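Local coordinates for protein beta sliding clamp (Caulobacter crescentus, PDB 5WCE) that probably tethers DNA polymerases and other replication proteins to DNA as a ring-shaped head-to-tail homodimer, giving them processivity, at residues P356-V362 with Y372-P376; R14-L18 with V85-D90; A216-M220 with R237-G241; M8-I12 with A66-G72. All coordinates share one frame; numbering follows the deposited sequence.

Contact 1 (P356-V362 with Y372-P376)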
# COMPACT_ATOMS: atom_id res chain seq x y z
N PRO A 356 22.82 29.96 13.47
CA PRO A 356 21.93 29.37 12.47
C PRO A 356 22.61 28.54 11.38
O PRO A 356 21.93 27.87 10.64
CB PRO A 356 21.25 30.60 11.84
CG PRO A 356 21.22 31.58 12.97
CD PRO A 356 22.55 31.42 13.63
N ALA A 357 23.94 28.65 11.24
CA ALA A 357 24.71 27.92 10.23
C ALA A 357 25.28 26.61 10.80
O ALA A 357 25.85 25.82 10.04
CB ALA A 357 25.83 28.79 9.69
N SER A 358 25.11 26.36 12.10
CA SER A 358 25.76 25.24 12.77
C SER A 358 24.83 24.06 12.99
O SER A 358 23.64 24.22 13.18
CB SER A 358 26.31 25.72 14.12
OG SER A 358 27.31 26.72 13.85
N PRO A 359 25.41 22.84 13.05
CA PRO A 359 24.60 21.68 13.43
C PRO A 359 23.87 21.86 14.76
O PRO A 359 24.44 22.42 15.70
CB PRO A 359 25.64 20.54 13.54
CG PRO A 359 26.77 20.99 12.68
CD PRO A 359 26.83 22.49 12.86
N THR A 360 22.67 21.27 14.86
CA THR A 360 21.84 21.35 16.00
C THR A 360 21.74 19.96 16.61
O THR A 360 21.54 19.02 15.91
CB THR A 360 20.44 21.87 15.58
OG1 THR A 360 20.57 23.22 15.10
CG2 THR A 360 19.50 21.90 16.70
N LEU A 361 21.84 19.87 17.93
CA LEU A 361 21.74 18.60 18.67
C LEU A 361 20.34 18.50 19.21
O LEU A 361 19.77 19.49 19.72
CB LEU A 361 22.72 18.60 19.86
CG LEU A 361 22.87 17.34 20.66
CD1 LEU A 361 23.48 16.30 19.75
CD2 LEU A 361 23.78 17.50 21.88
N VAL A 362 19.75 17.32 19.11
CA VAL A 362 18.49 17.03 19.78
C VAL A 362 18.73 15.85 20.71
O VAL A 362 19.30 14.80 20.28
CB VAL A 362 17.38 16.68 18.77
CG1 VAL A 362 16.04 16.57 19.48
CG2 VAL A 362 17.33 17.74 17.67
N TYR A 372 20.58 13.00 18.27
CA TYR A 372 20.25 13.35 16.89
C TYR A 372 20.87 14.71 16.51
O TYR A 372 20.98 15.63 17.35
CB TYR A 372 18.76 13.37 16.66
CG TYR A 372 18.18 12.02 16.99
CD1 TYR A 372 18.27 10.98 16.07
CD2 TYR A 372 17.64 11.77 18.23
CE1 TYR A 372 17.79 9.71 16.41
CE2 TYR A 372 17.21 10.49 18.58
CZ TYR A 372 17.30 9.48 17.62
OH TYR A 372 16.84 8.19 17.92
N VAL A 373 21.32 14.78 15.28
CA VAL A 373 21.92 15.98 14.74
C VAL A 373 21.10 16.35 13.47
O VAL A 373 20.86 15.50 12.57
CB VAL A 373 23.41 15.85 14.39
CG1 VAL A 373 23.98 17.20 13.99
CG2 VAL A 373 24.21 15.32 15.57
N LEU A 374 20.66 17.60 13.46
CA LEU A 374 20.03 18.24 12.30
C LEU A 374 20.92 19.33 11.76
O LEU A 374 21.48 20.11 12.54
CB LEU A 374 18.69 18.88 12.68
CG LEU A 374 17.62 17.88 13.13
CD1 LEU A 374 16.50 18.59 13.88
CD2 LEU A 374 17.14 17.08 11.94
N MET A 375 21.03 19.35 10.42
CA MET A 375 21.84 20.32 9.73
C MET A 375 20.91 21.43 9.22
O MET A 375 19.91 21.16 8.59
CB MET A 375 22.60 19.65 8.61
CG MET A 375 23.43 18.45 9.12
SD MET A 375 24.62 18.93 10.39
CE MET A 375 25.63 19.97 9.34
N PRO A 376 21.25 22.68 9.52
CA PRO A 376 20.33 23.73 9.09
C PRO A 376 20.48 24.09 7.64
O PRO A 376 21.46 23.73 6.98
CB PRO A 376 20.70 24.90 10.00
CG PRO A 376 22.18 24.76 10.16
CD PRO A 376 22.40 23.25 10.25

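Contact 2 (R14-L18 with V85-D90)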
# COMPACT_ATOMS: atom_id res chain seq x y z
N ARG A 14 4.07 -28.53 5.97
CA ARG A 14 3.83 -27.24 5.30
C ARG A 14 4.29 -26.08 6.20
O ARG A 14 5.01 -25.21 5.73
CB ARG A 14 2.36 -27.08 4.90
CG ARG A 14 2.01 -25.67 4.40
CD ARG A 14 0.52 -25.50 4.19
NE ARG A 14 0.23 -24.12 3.84
CZ ARG A 14 0.09 -23.12 4.70
NH1 ARG A 14 0.19 -23.30 6.00
NH2 ARG A 14 -0.13 -21.91 4.23
N ALA A 15 3.90 -26.08 7.48
CA ALA A 15 4.21 -24.95 8.35
C ALA A 15 5.72 -24.78 8.50
O ALA A 15 6.22 -23.66 8.42
CB ALA A 15 3.54 -25.08 9.70
N ALA A 16 6.45 -25.90 8.65
CA ALA A 16 7.92 -25.83 8.73
C ALA A 16 8.59 -25.35 7.46
O ALA A 16 9.57 -24.57 7.48
CB ALA A 16 8.48 -27.20 9.11
N LEU A 17 8.09 -25.85 6.34
CA LEU A 17 8.62 -25.49 5.04
C LEU A 17 8.37 -24.02 4.78
O LEU A 17 9.26 -23.29 4.33
CB LEU A 17 7.94 -26.35 3.95
CG LEU A 17 8.35 -26.10 2.51
CD1 LEU A 17 9.84 -26.12 2.31
CD2 LEU A 17 7.64 -27.12 1.60
N LEU A 18 7.16 -23.58 5.08
CA LEU A 18 6.76 -22.20 4.88
C LEU A 18 7.55 -21.24 5.72
O LEU A 18 7.95 -20.20 5.22
CB LEU A 18 5.27 -22.02 5.16
CG LEU A 18 4.60 -20.69 4.86
CD1 LEU A 18 4.72 -20.35 3.38
CD2 LEU A 18 3.13 -20.80 5.23
N VAL A 85 3.85 -23.07 -1.65
CA VAL A 85 3.68 -23.66 -0.32
C VAL A 85 2.66 -22.87 0.51
O VAL A 85 1.83 -23.46 1.18
CB VAL A 85 5.04 -23.82 0.43
CG1 VAL A 85 4.80 -24.35 1.83
CG2 VAL A 85 5.97 -24.75 -0.38
N ARG A 86 2.72 -21.57 0.41
CA ARG A 86 1.76 -20.69 1.05
C ARG A 86 0.31 -21.06 0.69
O ARG A 86 -0.57 -21.02 1.52
CB ARG A 86 2.03 -19.23 0.66
CG ARG A 86 1.42 -18.21 1.62
CD ARG A 86 1.65 -16.78 1.18
NE ARG A 86 1.15 -16.53 -0.17
CZ ARG A 86 -0.13 -16.50 -0.56
NH1 ARG A 86 -1.15 -16.73 0.29
NH2 ARG A 86 -0.43 -16.26 -1.83
N LYS A 87 0.07 -21.45 -0.55
CA LYS A 87 -1.27 -21.74 -1.01
C LYS A 87 -1.68 -23.17 -0.75
O LYS A 87 -2.85 -23.49 -0.97
CB LYS A 87 -1.37 -21.44 -2.50
CG LYS A 87 -1.13 -19.99 -2.82
CD LYS A 87 -1.15 -19.76 -4.33
CE LYS A 87 -0.70 -18.33 -4.71
NZ LYS A 87 -0.85 -18.22 -6.21
N LEU A 88 -0.77 -24.04 -0.31
CA LEU A 88 -1.15 -25.40 0.02
C LEU A 88 -2.08 -25.43 1.23
O LEU A 88 -2.03 -24.56 2.06
CB LEU A 88 0.09 -26.30 0.23
CG LEU A 88 1.01 -26.56 -0.97
CD1 LEU A 88 2.31 -27.25 -0.59
CD2 LEU A 88 0.26 -27.36 -2.01
N PRO A 89 -2.96 -26.45 1.33
CA PRO A 89 -3.88 -26.49 2.50
C PRO A 89 -3.12 -26.52 3.84
O PRO A 89 -2.06 -27.14 3.92
CB PRO A 89 -4.64 -27.77 2.33
CG PRO A 89 -4.26 -28.33 1.01
CD PRO A 89 -3.01 -27.68 0.55
N ASP A 90 -3.66 -25.86 4.85
CA ASP A 90 -3.19 -25.95 6.24
C ASP A 90 -3.01 -27.41 6.65
O ASP A 90 -3.85 -28.27 6.36
CB ASP A 90 -4.24 -25.40 7.21
CG ASP A 90 -4.32 -23.94 7.24
OD1 ASP A 90 -3.49 -23.26 6.61
OD2 ASP A 90 -5.26 -23.44 7.90

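Contact 3 (A216-M220 with R237-G241)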
# COMPACT_ATOMS: atom_id res chain seq x y z
N ALA A 216 18.22 -8.16 8.67
CA ALA A 216 18.45 -8.53 10.08
C ALA A 216 17.33 -8.12 11.02
O ALA A 216 16.90 -8.88 11.90
CB ALA A 216 19.82 -7.99 10.60
N ARG A 217 16.86 -6.89 10.83
CA ARG A 217 15.80 -6.37 11.65
C ARG A 217 14.51 -7.19 11.46
O ARG A 217 13.82 -7.47 12.43
CB ARG A 217 15.55 -4.88 11.28
CG ARG A 217 14.41 -4.21 12.08
CD ARG A 217 14.66 -4.25 13.57
NE ARG A 217 13.53 -3.66 14.24
CZ ARG A 217 12.42 -4.29 14.63
NH1 ARG A 217 12.28 -5.58 14.39
NH2 ARG A 217 11.46 -3.63 15.27
N ARG A 218 14.21 -7.60 10.22
CA ARG A 218 13.06 -8.49 9.95
C ARG A 218 13.16 -9.82 10.71
O ARG A 218 12.26 -10.22 11.42
CB ARG A 218 12.93 -8.71 8.43
CG ARG A 218 11.63 -9.34 8.02
CD ARG A 218 11.55 -9.76 6.54
NE ARG A 218 12.18 -8.79 5.63
CZ ARG A 218 11.65 -7.65 5.14
NH1 ARG A 218 10.41 -7.24 5.42
NH2 ARG A 218 12.40 -6.92 4.33
N LEU A 219 14.33 -10.45 10.60
CA LEU A 219 14.57 -11.69 11.33
C LEU A 219 14.53 -11.55 12.84
O LEU A 219 14.12 -12.49 13.58
CB LEU A 219 15.91 -12.31 10.88
CG LEU A 219 15.89 -12.83 9.43
CD1 LEU A 219 17.28 -13.15 8.88
CD2 LEU A 219 15.01 -14.07 9.24
N MET A 220 14.97 -10.39 13.35
CA MET A 220 14.81 -10.09 14.76
C MET A 220 13.38 -10.13 15.25
O MET A 220 13.20 -10.39 16.42
CB MET A 220 15.38 -8.71 15.09
CG MET A 220 16.86 -8.77 15.23
SD MET A 220 17.56 -7.13 15.41
CE MET A 220 18.98 -7.33 14.34
N ARG A 237 27.94 -11.38 10.77
CA ARG A 237 27.01 -12.51 10.83
C ARG A 237 26.08 -12.37 12.03
O ARG A 237 26.53 -12.14 13.17
CB ARG A 237 27.74 -13.83 10.86
CG ARG A 237 26.87 -15.08 10.74
CD ARG A 237 27.73 -16.28 10.46
NE ARG A 237 26.93 -17.47 10.30
CZ ARG A 237 26.44 -18.20 11.29
NH1 ARG A 237 26.71 -17.92 12.56
NH2 ARG A 237 25.74 -19.31 10.98
N PHE A 238 24.79 -12.49 11.77
CA PHE A 238 23.77 -12.49 12.80
C PHE A 238 23.21 -13.91 12.81
O PHE A 238 22.76 -14.40 11.76
CB PHE A 238 22.66 -11.55 12.47
CG PHE A 238 23.06 -10.13 12.28
CD1 PHE A 238 22.97 -9.23 13.35
CD2 PHE A 238 23.41 -9.64 11.01
CE1 PHE A 238 23.31 -7.90 13.18
CE2 PHE A 238 23.74 -8.31 10.85
CZ PHE A 238 23.68 -7.44 11.94
N GLU A 239 23.19 -14.53 13.97
CA GLU A 239 22.50 -15.81 14.15
C GLU A 239 21.24 -15.67 15.04
O GLU A 239 21.33 -15.16 16.19
CB GLU A 239 23.46 -16.77 14.81
CG GLU A 239 23.68 -18.08 14.12
CD GLU A 239 24.62 -18.92 14.93
OE1 GLU A 239 24.28 -19.31 16.08
OE2 GLU A 239 25.75 -19.12 14.46
N PHE A 240 20.10 -16.19 14.53
CA PHE A 240 18.78 -16.11 15.18
C PHE A 240 18.25 -17.54 15.30
O PHE A 240 17.36 -17.95 14.50
CB PHE A 240 17.79 -15.37 14.28
CG PHE A 240 18.33 -14.12 13.60
CD1 PHE A 240 18.12 -12.85 14.20
CD2 PHE A 240 18.91 -14.18 12.34
CE1 PHE A 240 18.54 -11.71 13.57
CE2 PHE A 240 19.35 -13.03 11.72
CZ PHE A 240 19.18 -11.79 12.34
N GLY A 241 18.84 -18.33 16.18
CA GLY A 241 18.53 -19.76 16.28
C GLY A 241 18.83 -20.55 15.01
O GLY A 241 19.97 -20.64 14.60

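Contact 4 (M8-I12 with A66-G72)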
# COMPACT_ATOMS: atom_id res chain seq x y z
N MET A 8 17.51 -36.47 -4.32
CA MET A 8 16.89 -35.85 -3.09
C MET A 8 15.45 -36.28 -2.99
O MET A 8 14.73 -36.22 -3.99
CB MET A 8 16.99 -34.31 -3.05
CG MET A 8 16.68 -33.69 -1.69
SD MET A 8 16.42 -31.90 -1.71
CE MET A 8 14.82 -31.85 -2.34
N LYS A 9 15.05 -36.71 -1.80
CA LYS A 9 13.67 -37.12 -1.52
C LYS A 9 13.32 -36.97 -0.05
O LYS A 9 13.96 -37.59 0.83
CB LYS A 9 13.43 -38.58 -1.93
CG LYS A 9 12.05 -39.14 -1.58
CD LYS A 9 11.73 -40.37 -2.44
CE LYS A 9 11.10 -41.54 -1.68
NZ LYS A 9 9.71 -41.29 -1.26
N LEU A 10 12.26 -36.21 0.22
CA LEU A 10 11.88 -35.90 1.59
C LEU A 10 10.45 -35.51 1.74
O LEU A 10 9.80 -35.13 0.76
CB LEU A 10 12.78 -34.77 2.15
CG LEU A 10 12.61 -33.39 1.47
CD1 LEU A 10 11.54 -32.56 2.15
CD2 LEU A 10 13.90 -32.60 1.39
N THR A 11 9.98 -35.56 2.98
CA THR A 11 8.69 -35.04 3.34
C THR A 11 8.90 -34.03 4.46
O THR A 11 9.73 -34.26 5.34
CB THR A 11 7.75 -36.18 3.74
OG1 THR A 11 7.59 -37.04 2.58
CG2 THR A 11 6.36 -35.66 4.14
N ILE A 12 8.14 -32.94 4.42
CA ILE A 12 8.23 -31.86 5.38
C ILE A 12 6.86 -31.25 5.61
O ILE A 12 6.04 -31.14 4.67
CB ILE A 12 9.27 -30.79 4.93
CG1 ILE A 12 9.42 -29.69 5.97
CG2 ILE A 12 8.93 -30.19 3.57
CD1 ILE A 12 10.57 -28.78 5.70
N ALA A 66 12.75 -32.32 8.75
CA ALA A 66 12.12 -33.03 7.65
C ALA A 66 12.46 -34.51 7.74
O ALA A 66 13.50 -34.88 8.33
CB ALA A 66 12.61 -32.50 6.32
N GLN A 67 11.61 -35.33 7.15
CA GLN A 67 11.90 -36.74 6.99
C GLN A 67 12.61 -36.97 5.65
O GLN A 67 11.99 -36.87 4.55
CB GLN A 67 10.60 -37.52 7.06
CG GLN A 67 10.82 -39.01 7.12
CD GLN A 67 9.76 -39.73 6.33
OE1 GLN A 67 8.79 -40.23 6.91
NE2 GLN A 67 9.91 -39.73 5.00
N ILE A 68 13.91 -37.31 5.74
CA ILE A 68 14.78 -37.37 4.58
C ILE A 68 14.93 -38.84 4.18
O ILE A 68 15.50 -39.63 4.92
CB ILE A 68 16.17 -36.77 4.84
CG1 ILE A 68 16.11 -35.31 5.43
CG2 ILE A 68 17.00 -36.78 3.57
CD1 ILE A 68 15.27 -34.38 4.65
N ASP A 69 14.41 -39.21 3.01
CA ASP A 69 14.60 -40.55 2.50
C ASP A 69 15.87 -40.63 1.73
O ASP A 69 16.58 -41.61 1.85
CB ASP A 69 13.46 -40.94 1.60
CG ASP A 69 12.17 -40.93 2.30
OD1 ASP A 69 12.07 -41.31 3.48
OD2 ASP A 69 11.21 -40.53 1.62
N VAL A 70 16.16 -39.61 0.93
CA VAL A 70 17.39 -39.56 0.18
C VAL A 70 18.00 -38.17 0.32
O VAL A 70 17.33 -37.19 -0.02
CB VAL A 70 17.16 -39.88 -1.30
CG1 VAL A 70 18.47 -39.80 -2.07
CG2 VAL A 70 16.53 -41.26 -1.48
N PRO A 71 19.22 -38.08 0.84
CA PRO A 71 19.84 -36.77 0.97
C PRO A 71 20.31 -36.24 -0.36
O PRO A 71 20.53 -37.01 -1.31
CB PRO A 71 21.06 -37.04 1.87
CG PRO A 71 21.41 -38.49 1.61
CD PRO A 71 20.15 -39.19 1.18
N GLY A 72 20.45 -34.93 -0.44
CA GLY A 72 20.98 -34.31 -1.63
C GLY A 72 20.73 -32.83 -1.63
O GLY A 72 20.16 -32.30 -0.66

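Contact 1 (P356-V362 with Y372-P376)
Thr360 and Leu374 trade two nearly straight backbone hydrogen bonds, Thr360 N lying 2.9 Å from Leu374 O and Leu374 N 3.0 Å from Thr360 O. Val362 and Tyr372 repeat the exchange, Val362 N coming to 2.7 Å from Tyr372 O. Leu361 and Val373 form the non-hydrogen-bonded pair between them. This antiparallel hairpin is the tight part. On the face that carries Thr360 and Tyr372, CG2 of Val362 meets CD1 of Leu374 at 4.0 Å, one chain slanting over the other. Val362 CG1 takes the position anti to the backbone N (chi1 -172°), which turns CG2 back toward the neighbouring leucine.

Before Thr360 and after Leu374 the contact becomes looser and partly solvent-open, and two prolines do the touching. Pro359 CB meets Val373 CG1 at 3.8 Å, and its CG lies 3.7 Å from CE of Met375 in one of that residue's two conformers. The ring of Pro376 lies against the turn of segment 356-362: its CG is 3.2 Å from Pro356 O, and its CD 3.3 Å from Ser358 O. An alanine in place of Pro376 lacks this ring edge, which would probably open a gap beside the two carbonyls and leave the chain after Met375 freer to turn.

Helix 334-343 covers Val362, Tyr372 and Leu374 through Val340 and Leu337, while Ile330 and Phe332 of strand 328-333 back Thr360, Leu374 and Pro376. Strand 348-353 pairs with strand 360-364, and strand 188-195 with strand 370-374, making the hairpin a central piece of a sheet shared by the middle and C-terminal domains.

Contact 2 (R14-L18 with V85-D90)
Arg14 reaches across to the end of helix 78-87 and grips its backbone, while Leu17 and Leu18 pack on Val85. The hydrogen bonds are all made by the arginine. NH2 donates to Arg86 O at 2.9 Å with a fairly straight N-H (164°), the oxygen lying at the edge of the guanidinium and in its plane. NE gives Val85 O a weaker, bent bond of 3.2 Å; the same oxygen also receives Leu88 N. The chain is extended from CG to NE, with CG anti to the backbone N (chi1 171°), which carries the guanidinium across to these carbonyls.

The ionic part is long. Asp90 OD1 stands over one face of the guanidinium, 3.7 Å from Arg14 NH1, with no N-H aimed at it. Positive charge beside carbonyls at the C-terminal end of a helix would probably suit the helix dipole.

The apolar part is made by Leu17, Leu18 and Val85. Leu17 CD2 presses on Val85 CG2 at 3.5 Å, the side chains roughly perpendicular, and Leu18 CB rests 4.1 Å from Val85 CG1. Val94 of strand 93-97 backs Arg14, Leu17 and Leu88.

Beyond this point Lys87 forms a salt bridge with Asp281 of the second subunit, and Arg282 of that subunit packs on Leu88 and Pro89. Two helices side by side, packed on antiparallel sheets, are characteristic of a DNA-clamp domain; here the end of helix 78-87 lies at the dimer interface.

Contact 3 (A216-M220 with R237-G241)
Leu219 lies on the ring of Phe240, and Ala216 on the ring of Phe238, in two CH-pi contacts. CB of Leu219 stands over the centre of the Phe240 ring, 3.6 Å from its centroid, and CB of Ala216 similarly over the Phe238 ring, 3.9 Å from that centroid. Both phenylalanines hold CG beside their backbone N, which brings the rings to the helix, and the second torsion (chi2 -96° for Phe238, -95° for Phe240) turns a ring face to it.

Other apolar contacts surround the Phe240 ring. Leu219 CD1 reaches its CE2 at 3.5 Å, Met220 CG comes to its edge at 3.8 Å from CE1, and Ala216 CB is 4.2 Å from CZ. Phe240 is thus met by three helix residues spanning about one turn, and a serine here would probably leave Leu219 and Met220 facing a gap in the buried layer.

The layering is that of the clamp's central domain: the axes of helix segment 216-220 and strand segment 237-240 run 15° apart and approach to 9.6 Å, with mostly side chains between them. Helix 140-148 packs on Met220 through Leu143, Ile144 and Ile147, while Val227 and Leu229 of strand 226-231 touch Phe240 and Phe238.

No hydrogen bond crosses the contact. Ala216 O accepts Met220 N within the helix.

Contact 4 (M8-I12 with A66-G72)
Lys9 meets both Asp69 and Val70 of the facing strand, a classic beta bulge. Its carbonyl O accepts two hydrogen bonds, from Val70 N at 3.0 Å and from Asp69 N at 2.8 Å, and its own N donates to Val70 O.

The Lys9 side chain runs along the bulge. CB lies 4.0 Å from Val70 CB. CG, anti to the backbone N (chi1 175°), already nears the carboxylate, 3.6 Å from Asp69 OD2. CD stays alongside at 4.1 Å from that oxygen, and CE, after the bend at chi3, returns to 3.5 Å from it. A second bend at chi4 sets NZ 3.3 Å from OD2, a weak hydrogen bond within a salt bridge. The chain therefore curls round the acid, four of its atoms following one oxygen.

Past the bulge the pairing is regular: Thr11 and Gln67 exchange two backbone hydrogen bonds. Leu10 and Ile68 point the same way on the inner face, Ile68 CD1 resting 3.5 Å from Leu10 CB, and Ala66 CB touches Ile12 CB. Ala44 of strand 39-45 packs on Met8, Leu10 and Ile68, and strand 93-97 pairs with the other side of strand 9-13.

The arrangement separates two kinds of chemistry. Main-chain hydrogen bonds and inward aliphatic groups hold strand 67-70, an outermost strand of its sheet, to strand 9-13, whereas the exposed Lys9-Asp69 pair is loose in geometry and probably adds modestly, its charges being partly screened by solvent.

Along the chain contacts 4 and 2 come first and interlock, their segments alternating; contacts 3 and 1 follow in series. Contacts 2 and 4 belong to the N-terminal domain, centres 17 Å apart, and touch where Leu17 CD2 lies 3.9 Å from Ile12 CG2, since strand 9-13 runs straight into helix 14-25. Contact 3 lies in the central domain, its centre 22 Å from that of contact 2, and contact 1 in the C-terminal domain, its centre 59 Å from that of contact 4 and across the chain's centre. Two eight-stranded sheets bridge successive domains: strand 235-240 of contact 3 lies in one, both strands of contact 1 in the other, joining the three clamp domains into one arc.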